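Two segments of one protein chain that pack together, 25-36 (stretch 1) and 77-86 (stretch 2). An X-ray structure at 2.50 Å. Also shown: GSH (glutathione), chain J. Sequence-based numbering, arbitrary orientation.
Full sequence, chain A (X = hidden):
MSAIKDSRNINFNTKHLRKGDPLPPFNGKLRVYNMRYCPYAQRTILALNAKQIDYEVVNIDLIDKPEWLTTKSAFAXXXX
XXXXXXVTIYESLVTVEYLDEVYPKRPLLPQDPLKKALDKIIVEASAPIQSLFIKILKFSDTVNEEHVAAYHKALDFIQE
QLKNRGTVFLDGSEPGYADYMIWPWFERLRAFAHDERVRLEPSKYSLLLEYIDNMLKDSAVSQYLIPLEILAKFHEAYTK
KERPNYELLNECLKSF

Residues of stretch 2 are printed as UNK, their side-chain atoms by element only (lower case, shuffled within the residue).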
# COMPACT_ATOMS: atom_id res chain seq x y z
N PRO A 25 -19.24 13.61 10.43
CA PRO A 25 -19.02 15.02 10.07
C PRO A 25 -17.53 15.39 10.08
O PRO A 25 -16.81 14.91 10.95
CB PRO A 25 -19.75 15.79 11.17
CG PRO A 25 -19.91 14.81 12.32
CD PRO A 25 -20.02 13.45 11.68
N PHE A 26 -17.08 16.21 9.13
CA PHE A 26 -15.70 16.69 9.14
C PHE A 26 -15.44 17.45 10.44
O PHE A 26 -16.33 18.15 10.94
CB PHE A 26 -15.45 17.58 7.92
CG PHE A 26 -14.01 18.00 7.73
CD1 PHE A 26 -13.10 17.18 7.06
CD2 PHE A 26 -13.55 19.24 8.21
CE1 PHE A 26 -11.78 17.57 6.87
CE2 PHE A 26 -12.23 19.63 8.03
CZ PHE A 26 -11.35 18.80 7.35
N ASN A 27 -14.24 17.32 11.00
CA ASN A 27 -13.93 17.87 12.31
C ASN A 27 -12.58 18.60 12.36
O ASN A 27 -12.08 18.94 13.46
CB ASN A 27 -14.00 16.79 13.40
CG ASN A 27 -12.89 15.73 13.26
OD1 ASN A 27 -11.69 16.03 13.36
ND2 ASN A 27 -13.29 14.47 13.06
N GLY A 28 -12.00 18.84 11.19
CA GLY A 28 -10.72 19.53 11.12
C GLY A 28 -9.52 18.63 10.82
O GLY A 28 -8.59 19.04 10.09
N LYS A 29 -9.52 17.42 11.38
CA LYS A 29 -8.47 16.45 11.11
C LYS A 29 -8.48 15.99 9.65
O LYS A 29 -9.53 15.62 9.12
CB LYS A 29 -8.63 15.23 12.01
CG LYS A 29 -7.94 15.32 13.36
CD LYS A 29 -7.50 13.93 13.83
CE LYS A 29 -7.46 13.81 15.36
NZ LYS A 29 -6.65 14.89 15.95
N LEU A 30 -7.31 16.03 9.00
CA LEU A 30 -7.15 15.38 7.70
C LEU A 30 -7.65 13.94 7.83
O LEU A 30 -7.28 13.22 8.78
CB LEU A 30 -5.69 15.38 7.26
CG LEU A 30 -5.49 14.94 5.80
CD1 LEU A 30 -4.50 15.85 5.06
CD2 LEU A 30 -5.04 13.51 5.75
N ARG A 31 -8.51 13.54 6.90
CA ARG A 31 -9.17 12.25 6.97
C ARG A 31 -8.87 11.38 5.75
O ARG A 31 -8.94 11.84 4.60
CB ARG A 31 -10.68 12.43 7.08
CG ARG A 31 -11.47 11.17 6.69
CD ARG A 31 -12.96 11.43 6.72
NE ARG A 31 -13.42 11.88 8.03
CZ ARG A 31 -14.67 12.24 8.30
NH1 ARG A 31 -15.58 12.20 7.33
NH2 ARG A 31 -15.01 12.64 9.52
N VAL A 32 -8.56 10.11 6.01
CA VAL A 32 -8.36 9.16 4.92
C VAL A 32 -9.55 8.22 4.81
O VAL A 32 -9.86 7.51 5.78
CB VAL A 32 -7.10 8.28 5.17
CG1 VAL A 32 -6.83 7.35 3.98
CG2 VAL A 32 -5.88 9.16 5.46
N TYR A 33 -10.18 8.18 3.63
CA TYR A 33 -11.13 7.10 3.33
C TYR A 33 -10.31 5.88 2.90
O TYR A 33 -9.58 5.92 1.89
CB TYR A 33 -12.17 7.51 2.26
CG TYR A 33 -13.03 8.63 2.79
CD1 TYR A 33 -14.10 8.37 3.63
CD2 TYR A 33 -12.73 9.97 2.51
CE1 TYR A 33 -14.87 9.39 4.15
CE2 TYR A 33 -13.50 11.01 3.03
CZ TYR A 33 -14.57 10.71 3.85
OH TYR A 33 -15.34 11.71 4.39
N ASN A 34 -10.42 4.81 3.69
CA ASN A 34 -9.47 3.70 3.62
C ASN A 34 -10.21 2.37 3.59
O ASN A 34 -11.42 2.33 3.87
CB ASN A 34 -8.63 3.77 4.91
CG ASN A 34 -7.51 2.74 4.95
OD1 ASN A 34 -6.73 2.59 4.00
ND2 ASN A 34 -7.42 2.03 6.08
N MET A 35 -9.50 1.29 3.24
CA MET A 35 -9.89 -0.02 3.76
C MET A 35 -8.65 -0.80 4.16
O MET A 35 -7.65 -0.81 3.43
CB MET A 35 -10.86 -0.78 2.87
CG MET A 35 -10.25 -1.75 1.94
SD MET A 35 -10.09 -3.46 2.59
CE MET A 35 -9.73 -4.23 0.99
N ARG A 36 -8.73 -1.42 5.34
CA ARG A 36 -7.56 -1.86 6.10
C ARG A 36 -6.61 -2.74 5.27
O ARG A 36 -5.39 -2.70 5.47
CB ARG A 36 -8.00 -2.57 7.39
CG ARG A 36 -6.87 -2.99 8.34
CD ARG A 36 -6.37 -1.82 9.17
NE ARG A 36 -5.26 -2.19 10.06
CZ ARG A 36 -4.03 -2.51 9.66
NH1 ARG A 36 -3.72 -2.54 8.35
NH2 ARG A 36 -3.09 -2.79 10.56
N UNK A 77 -13.44 4.45 -5.28
CA UNK A 77 -12.26 3.72 -4.83
C UNK A 77 -11.68 4.30 -3.54
O UNK A 77 -11.99 5.44 -3.16
c UNK A 77 -10.99 2.17 -9.43
c UNK A 77 -11.18 3.71 -5.91
c UNK A 77 -11.48 2.75 -7.05
n UNK A 77 -10.17 2.48 -10.64
c UNK A 77 -10.57 3.01 -8.24
N UNK A 78 -10.83 3.49 -2.89
CA UNK A 78 -9.95 3.99 -1.83
C UNK A 78 -8.51 3.89 -2.33
O UNK A 78 -8.21 3.06 -3.20
c UNK A 78 -10.09 3.18 -0.52
c UNK A 78 -9.96 1.68 -0.80
c UNK A 78 -11.41 3.50 0.17
N UNK A 79 -7.61 4.74 -1.82
CA UNK A 79 -7.88 5.77 -0.81
C UNK A 79 -8.46 7.07 -1.40
O UNK A 79 -8.39 7.35 -2.62
c UNK A 79 -6.48 6.10 -0.28
c UNK A 79 -5.60 5.99 -1.55
c UNK A 79 -6.20 4.76 -2.27
N UNK A 80 -9.02 7.86 -0.50
CA UNK A 80 -9.23 9.28 -0.75
C UNK A 80 -8.89 10.05 0.53
O UNK A 80 -9.19 9.56 1.64
c UNK A 80 -10.68 9.54 -1.16
N UNK A 81 -8.27 11.22 0.39
CA UNK A 81 -8.10 12.10 1.53
C UNK A 81 -9.07 13.30 1.46
O UNK A 81 -9.41 13.78 0.36
c UNK A 81 -5.68 11.40 1.78
c UNK A 81 -6.63 12.59 1.71
c UNK A 81 -6.22 13.54 0.58
c UNK A 81 -4.77 14.03 0.69
N UNK A 82 -9.50 13.78 2.62
CA UNK A 82 -10.36 14.95 2.70
C UNK A 82 -9.58 16.00 3.48
O UNK A 82 -9.31 15.82 4.68
o UNK A 82 -14.31 14.07 4.14
o UNK A 82 -15.14 15.96 3.43
c UNK A 82 -11.68 14.61 3.42
c UNK A 82 -14.16 15.22 3.69
c UNK A 82 -12.71 15.74 3.45
N UNK A 83 -9.19 17.08 2.82
CA UNK A 83 -8.25 18.03 3.43
C UNK A 83 -8.98 19.21 4.07
O UNK A 83 -8.39 20.00 4.84
c UNK A 83 -7.86 19.12 1.19
c UNK A 83 -7.18 18.51 2.43
c UNK A 83 -6.29 17.33 2.01
c UNK A 83 -6.88 19.65 0.17
N UNK A 84 -10.28 19.29 3.75
CA UNK A 84 -11.18 20.33 4.25
C UNK A 84 -12.59 19.86 3.91
O UNK A 84 -12.75 18.92 3.10
c UNK A 84 -10.88 21.65 3.56
N UNK A 85 -13.62 20.48 4.49
CA UNK A 85 -14.97 19.94 4.27
C UNK A 85 -15.33 19.91 2.77
O UNK A 85 -15.26 20.92 2.08
o UNK A 85 -18.33 21.76 6.30
c UNK A 85 -18.45 20.56 5.96
c UNK A 85 -16.04 20.69 5.06
c UNK A 85 -17.34 19.88 5.16
o UNK A 85 -19.46 19.87 6.25
N UNK A 86 -15.70 18.73 2.29
CA UNK A 86 -16.08 18.54 0.89
C UNK A 86 -14.96 18.89 -0.08
O UNK A 86 -15.23 19.25 -1.24
c UNK A 86 -18.54 18.98 1.44
o UNK A 86 -18.61 17.81 1.89
o UNK A 86 -19.40 19.86 1.69
c UNK A 86 -17.35 19.35 0.55
N1 GSH J . -5.44 3.63 -9.03
CA1 GSH J . -6.09 3.67 -7.71
C1 GSH J . -5.16 4.21 -6.62
O11 GSH J . -5.62 4.81 -5.59
O12 GSH J . -3.90 4.07 -6.78
CB1 GSH J . -6.59 2.27 -7.38
CG1 GSH J . -7.06 2.00 -5.99
CD1 GSH J . -7.90 0.76 -5.82
OE1 GSH J . -7.92 -0.13 -6.67
N2 GSH J . -8.69 0.59 -4.64
CA2 GSH J . -9.50 -0.64 -4.55
C2 GSH J . -10.96 -0.23 -4.60
O2 GSH J . -11.32 0.75 -3.96
CB2 GSH J . -9.23 -1.32 -3.26
SG2 GSH J . -7.76 -2.27 -3.10
N3 GSH J . -11.90 -1.00 -5.38
CA3 GSH J . -13.31 -0.60 -5.42
C3 GSH J . -14.28 -1.69 -5.66
O31 GSH J . -14.34 -2.65 -4.85
O32 GSH J . -15.04 -1.63 -6.66

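Position 77 carries four carbons in a row ending in nitrogen, an unbranched chain that stays out of reach of stretch 1 and touches nothing there. This is lysine, K77, partly exposed as suits a charged amine.

Position 78 has three carbons, one bearing the other two. The fork packs against the backbone at the end of the strand, at Y33 and N34, and against M35: valine, V78, with CG1 3.5 Å from Y33 O and CG2 4.4 Å from M35 CG. Its backbone serves glutathione, donating from V78 N to GSH O2 (3.0 Å) and accepting at V78 O from GSH N2 (2.9 Å).

At 79, three carbons close a ring onto the backbone nitrogen, near V32: proline, P79, with a cis peptide bond before it. Its CA lies 3.2 Å from Y33 O in a CA-H...O contact.

Position 80 shows a single carbon, set beside the Y33 ring: alanine, A80, small enough to lie there with CB 4.2 Å from Y33 CD2.

Position 81 has four carbons forked at the first, one arm two carbons long, packed against V32 and L30: isoleucine, I81. Its CG2 lies 4.3 Å from V32 CG2 on a shared sheet face; a branched aliphatic residue suits this buried strand site.

Position 82 has three carbons, the third carrying two oxygens. One oxygen meets the Y33 hydroxyl, and the unbranched acid is long enough to reach it: glutamate, E82. Y33 OH donates to OE2 (2.6 Å).

Position 83 repeats the four-carbon fork, with one branch against L30: isoleucine, I83. Its CB points away where the chain turns a corner, yet CG2, 3.8 Å from L30 CD1, gives that leucine an apolar partner.

Position 84 has one carbon, pointing away, so the backbone itself meets the F26 ring: alanine, A84. Its CA is 3.5 Å from F26 CZ, and its C lies over the ring face, as does N of position 85.

Position 85 has three carbons ending in two oxygens, the chain passing F26: glutamate, E85. Its CG is 4.1 Å from F26 CB, while the carboxylate suits an exposed site.

Position 86 has two carbons, the second with two oxygens, clear of stretch 1: aspartate, D86, its charge suited to exposure.

The contact is an antiparallel ladder: R31 and E82 exchange backbone hydrogen bonds, as do Y33 and A80. Apolar packing lines the V32 and I81 face. On the other, Y33 OH bridges R31 and E82, accepting from R31 NH1 (3.0 Å) and donating to E82; R31 NH1 and E82 OE2 also form a long salt bridge (3.9 Å), the oxygen well out of the guanidinium plane, so only the charges attract.

Stretch 2 77-86: KVPAIEIAED
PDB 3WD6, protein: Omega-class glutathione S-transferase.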